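Local coordinates for dual specificity protein phosphatase 15 (Homo sapiens, PDB 1YZ4) that removes phosphate from phosphotyrosine, phosphoserine and phosphothreonine in proteins, as a dual-specificity phosphatase whose catalytic domain is the part in this chain, at residues K67-F70 with K71-I74; S146-L149 with R150-L153. The protein carries 1 engineered substitution. All coordinates share one frame; numbering follows the deposited sequence.

Contacts 1 and 2 lie one after the other along the chain but meet in space, with centres about 12 Å apart. K67-I74 runs into helix 70-82 and S146-L153 is part of helix 145-157, the last helix of the model. I74 joins them: its CD1 packs 3.6 Å from L149 CD1, and its CG2 lies 3.7 Å from L153 CD1. Of the two, contact 1 is nearer the catalytic centre: the side chain of C73 is about 11 Å from that of S91, an engineered residue at the position predicted to carry the phosphocysteine intermediate. Contact 2 lies away from that site; its centre is about 17 Å from the centre of the chain.

Contact 1: K67-F70 with K71-I74; sequences KKHF and KECI
E72 places CG between its own backbone N and carbonyl carbon (chi1 66°), while H69 has CG beside its backbone N (chi1 -61°), and the two side chains run alongside each other. The carboxylate and the imidazole are nearly parallel, 14° between planes, and E72 OE2 comes obliquely to the ring, a tight 2.9 Å from H69 CD2. E72 CG also rests against the backbone, 3.2 Å from H69 O. The segment leads into helix 70-82, which packs against helices 97-110 and 145-157 in the phosphatase domain. C73 N bonds to H69 O and I74 N to F70 O, the latter 2.9 Å long. At the two preceding i to i+4 steps a water stands between amide and carbonyl: water 1 accepts from K71 N and donates to K67 O, and water 2 bridges E72 N and K68 O in the same way, so the two amides reach those carbonyls through solvent. I74 CG1 sits 3.1 Å from F70 O, beside the carbonyl that its own amide binds. K67 CA lies over the centre of one face of the F70 ring, 3.5 Å from its plane, and F141 meets the same ring edge-to-face.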
loop_
_atom_site.group_PDB
_atom_site.type_symbol
_atom_site.label_atom_id
_atom_site.label_comp_id
_atom_site.label_asym_id
_atom_site.label_seq_id
_atom_site.Cartn_x
_atom_site.Cartn_y
_atom_site.Cartn_z
ATOM N N LYS A 67 1.497 -11.317 4.643
ATOM C CA LYS A 67 2.617 -10.873 5.466
ATOM C C LYS A 67 3.937 -11.313 4.859
ATOM O O LYS A 67 4.983 -10.742 5.157
ATOM C CB LYS A 67 2.493 -11.405 6.900
ATOM C CG LYS A 67 2.775 -12.894 7.087
ATOM C CD LYS A 67 2.349 -13.334 8.486
ATOM C CE LYS A 67 2.733 -14.773 8.797
ATOM N NZ LYS A 67 4.188 -14.927 9.100
ATOM N N LYS A 68 3.887 -12.327 4.002
ATOM C CA LYS A 68 5.098 -12.806 3.359
ATOM C C LYS A 68 5.593 -11.817 2.307
ATOM O O LYS A 68 6.721 -11.927 1.832
ATOM C CB LYS A 68 4.861 -14.177 2.723
ATOM C CG LYS A 68 4.750 -15.310 3.743
ATOM C CD LYS A 68 4.474 -16.654 3.065
ATOM C CE LYS A 68 4.258 -17.779 4.077
ATOM N NZ LYS A 68 3.866 -19.050 3.397
ATOM N N HIS A 69 4.758 -10.845 1.950
ATOM C CA HIS A 69 5.151 -9.854 0.955
ATOM C C HIS A 69 5.367 -8.451 1.529
ATOM O O HIS A 69 5.677 -7.516 0.791
ATOM C CB HIS A 69 4.119 -9.793 -0.176
ATOM C CG HIS A 69 3.951 -11.085 -0.915
ATOM N ND1 HIS A 69 3.103 -12.084 -0.488
ATOM C CD2 HIS A 69 4.529 -11.543 -2.052
ATOM C CE1 HIS A 69 3.163 -13.100 -1.331
ATOM N NE2 HIS A 69 4.022 -12.798 -2.289
ATOM N N PHE A 70 5.213 -8.314 2.842
ATOM C CA PHE A 70 5.396 -7.031 3.511
ATOM C C PHE A 70 6.770 -6.400 3.284
ATOM O O PHE A 70 6.871 -5.227 2.917
ATOM C CB PHE A 70 5.174 -7.176 5.023
ATOM C CG PHE A 70 3.723 -7.321 5.427
ATOM C CD1 PHE A 70 2.708 -7.352 4.471
ATOM C CD2 PHE A 70 3.375 -7.404 6.774
ATOM C CE1 PHE A 70 1.371 -7.462 4.846
ATOM C CE2 PHE A 70 2.037 -7.515 7.163
ATOM C CZ PHE A 70 1.033 -7.542 6.194
ATOM N N LYS A 71 7.825 -7.176 3.513
ATOM C CA LYS A 71 9.181 -6.670 3.365
ATOM C C LYS A 71 9.449 -6.109 1.975
ATOM O O LYS A 71 9.853 -4.957 1.818
ATOM C CB LYS A 71 10.196 -7.775 3.667
ATOM C CG LYS A 71 11.637 -7.287 3.639
ATOM C CD LYS A 71 12.649 -8.430 3.647
ATOM C CE LYS A 71 12.573 -9.272 4.906
ATOM N NZ LYS A 71 13.615 -10.344 4.899
ATOM N N GLU A 72 9.219 -6.931 0.961
ATOM C CA GLU A 72 9.460 -6.502 -0.403
ATOM C C GLU A 72 8.596 -5.302 -0.819
ATOM O O GLU A 72 9.079 -4.417 -1.515
ATOM C CB GLU A 72 9.259 -7.683 -1.359
ATOM C CG GLU A 72 7.829 -8.197 -1.446
ATOM C CD GLU A 72 7.742 -9.542 -2.145
ATOM O OE1 GLU A 72 8.223 -9.654 -3.293
ATOM O OE2 GLU A 72 7.194 -10.487 -1.544
ATOM N N CYS A 73 7.336 -5.263 -0.392
ATOM C CA CYS A 73 6.464 -4.147 -0.748
ATOM C C CYS A 73 6.930 -2.855 -0.090
ATOM O O CYS A 73 6.980 -1.793 -0.725
ATOM C CB CYS A 73 5.011 -4.424 -0.331
ATOM S SG CYS A 73 4.087 -5.604 -1.365
ATOM N N ILE A 74 7.267 -2.942 1.191
ATOM C CA ILE A 74 7.720 -1.769 1.914
ATOM C C ILE A 74 9.034 -1.238 1.342
ATOM O O ILE A 74 9.261 -0.031 1.312
ATOM C CB ILE A 74 7.880 -2.088 3.410
ATOM C CG1 ILE A 74 6.494 -2.306 4.026
ATOM C CG2 ILE A 74 8.631 -0.973 4.115
ATOM C CD1 ILE A 74 6.508 -2.695 5.492
HETATM O O HOH W 1 7.341 -9.547 4.794
HETATM O O HOH W 2 8.552 -9.665 1.120
#

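Contact 2: S146-L149 with R150-L153; sequences SQKL and RRQL
Two consecutive turns of helix 145-157, the C-terminal helix of the modelled phosphatase domain, meet here, and the i to i+4 hydrogen bonds of the alpha-helix tie S146-L149 to R150-L153. Four successive bonds make up the set: R150 N to S146 O, R151 N to Q147 O, Q152 N to K148 O and L153 N to L149 O. Of these, L153 N to L149 O is the shortest at 2.8 Å.

The helix is two-sided. On its buried side L149 and L153, one turn apart, touch through methyl and branch: L149 CD2 comes 3.6 Å from L153 CG, the two chains set at a slant to each other. L153 has CG beside its backbone N (chi1 -65°), which also puts that carbon 3.3 Å from L149 O. Both leucines lie on I74 of helix 70-82; L149 also meets F141, and S146 reaches F141, M107 and T108, so this side faces three other helices.

The outer side is polar. R151 and K148 run side by side in the same direction, and K148 O lies over one face of the R151 guanidinium, 3.9 Å above its plane and displaced toward the rim. Their charged ends stay apart, with K148 NZ 5.6 Å from R151 NH2, and R151 NE turns to a salt bridge with E155, which probably offsets part of the local positive charge. K148 is fully extended from a CG anti to its backbone N (chi1 -177°), so its aliphatic stem passes the side-chain amide of Q152: Q152 NE2 lies 3.2 Å from K148 CE and 3.5 Å from K148 CG.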
loop_
_atom_site.group_PDB
_atom_site.type_symbol
_atom_site.label_atom_id
_atom_site.label_comp_id
_atom_site.label_asym_id
_atom_site.label_seq_id
_atom_site.Cartn_x
_atom_site.Cartn_y
_atom_site.Cartn_z
ATOM N N SER A 146 8.131 -4.729 12.184
ATOM C CA SER A 146 8.049 -3.287 12.000
ATOM C C SER A 146 9.328 -2.490 12.305
ATOM O O SER A 146 9.939 -1.910 11.401
ATOM C CB SER A 146 6.872 -2.742 12.819
ATOM O OG SER A 146 6.582 -1.404 12.466
ATOM N N GLN A 147 9.724 -2.454 13.575
ATOM C CA GLN A 147 10.913 -1.724 14.005
ATOM C C GLN A 147 12.213 -2.140 13.289
ATOM O O GLN A 147 13.036 -1.290 12.916
ATOM C CB GLN A 147 11.091 -1.899 15.517
ATOM C CG GLN A 147 9.917 -1.403 16.352
ATOM C CD GLN A 147 9.849 -2.068 17.726
ATOM O OE1 GLN A 147 9.529 -3.255 17.840
ATOM N NE2 GLN A 147 10.156 -1.306 18.772
ATOM N N LYS A 148 12.403 -3.446 13.119
ATOM C CA LYS A 148 13.604 -3.961 12.463
ATOM C C LYS A 148 13.658 -3.437 11.036
ATOM O O LYS A 148 14.711 -3.015 10.544
ATOM C CB LYS A 148 13.599 -5.496 12.454
ATOM C CG LYS A 148 14.855 -6.108 11.842
ATOM C CD LYS A 148 14.776 -7.631 11.703
ATOM C CE LYS A 148 16.068 -8.192 11.088
ATOM N NZ LYS A 148 16.060 -9.682 10.925
ATOM N N LEU A 149 12.508 -3.449 10.374
ATOM C CA LEU A 149 12.444 -2.969 9.012
ATOM C C LEU A 149 12.779 -1.482 8.932
ATOM O O LEU A 149 13.491 -1.064 8.020
ATOM C CB LEU A 149 11.060 -3.226 8.424
ATOM C CG LEU A 149 11.090 -3.850 7.028
ATOM C CD1 LEU A 149 9.656 -4.003 6.524
ATOM C CD2 LEU A 149 11.924 -2.986 6.078
ATOM N N ARG A 150 12.282 -0.682 9.879
ATOM C CA ARG A 150 12.574 0.749 9.843
ATOM C C ARG A 150 14.087 0.978 9.842
ATOM O O ARG A 150 14.607 1.764 9.043
ATOM C CB ARG A 150 11.952 1.499 11.029
ATOM C CG ARG A 150 11.761 2.981 10.712
ATOM C CD ARG A 150 12.024 3.929 11.870
ATOM N NE ARG A 150 10.926 4.031 12.825
ATOM C CZ ARG A 150 10.484 5.181 13.335
ATOM N NH1 ARG A 150 11.041 6.334 12.976
ATOM N NH2 ARG A 150 9.497 5.184 14.222
ATOM N N ARG A 151 14.788 0.288 10.738
ATOM C CA ARG A 151 16.235 0.410 10.819
ATOM C C ARG A 151 16.864 -0.070 9.500
ATOM O O ARG A 151 17.808 0.541 8.992
ATOM C CB ARG A 151 16.763 -0.423 11.989
ATOM C CG ARG A 151 18.268 -0.356 12.188
ATOM C CD ARG A 151 18.803 -1.746 12.505
ATOM N NE ARG A 151 18.697 -2.640 11.350
ATOM C CZ ARG A 151 18.530 -3.957 11.431
ATOM N NH1 ARG A 151 18.443 -4.545 12.616
ATOM N NH2 ARG A 151 18.456 -4.689 10.326
ATOM N N GLN A 152 16.331 -1.164 8.953
ATOM C CA GLN A 152 16.833 -1.710 7.696
ATOM C C GLN A 152 16.713 -0.711 6.548
ATOM O O GLN A 152 17.669 -0.502 5.801
ATOM C CB GLN A 152 16.080 -2.993 7.334
ATOM C CG GLN A 152 16.779 -4.269 7.763
ATOM C CD GLN A 152 15.971 -5.516 7.439
ATOM O OE1 GLN A 152 15.525 -5.705 6.304
ATOM N NE2 GLN A 152 15.784 -6.378 8.435
ATOM N N LEU A 153 15.542 -0.093 6.410
ATOM C CA LEU A 153 15.318 0.878 5.342
ATOM C C LEU A 153 16.304 2.038 5.432
ATOM O O LEU A 153 16.753 2.568 4.413
ATOM C CB LEU A 153 13.886 1.422 5.398
ATOM C CG LEU A 153 12.765 0.418 5.132
ATOM C CD1 LEU A 153 11.435 1.039 5.513
ATOM C CD2 LEU A 153 12.768 -0.010 3.675
#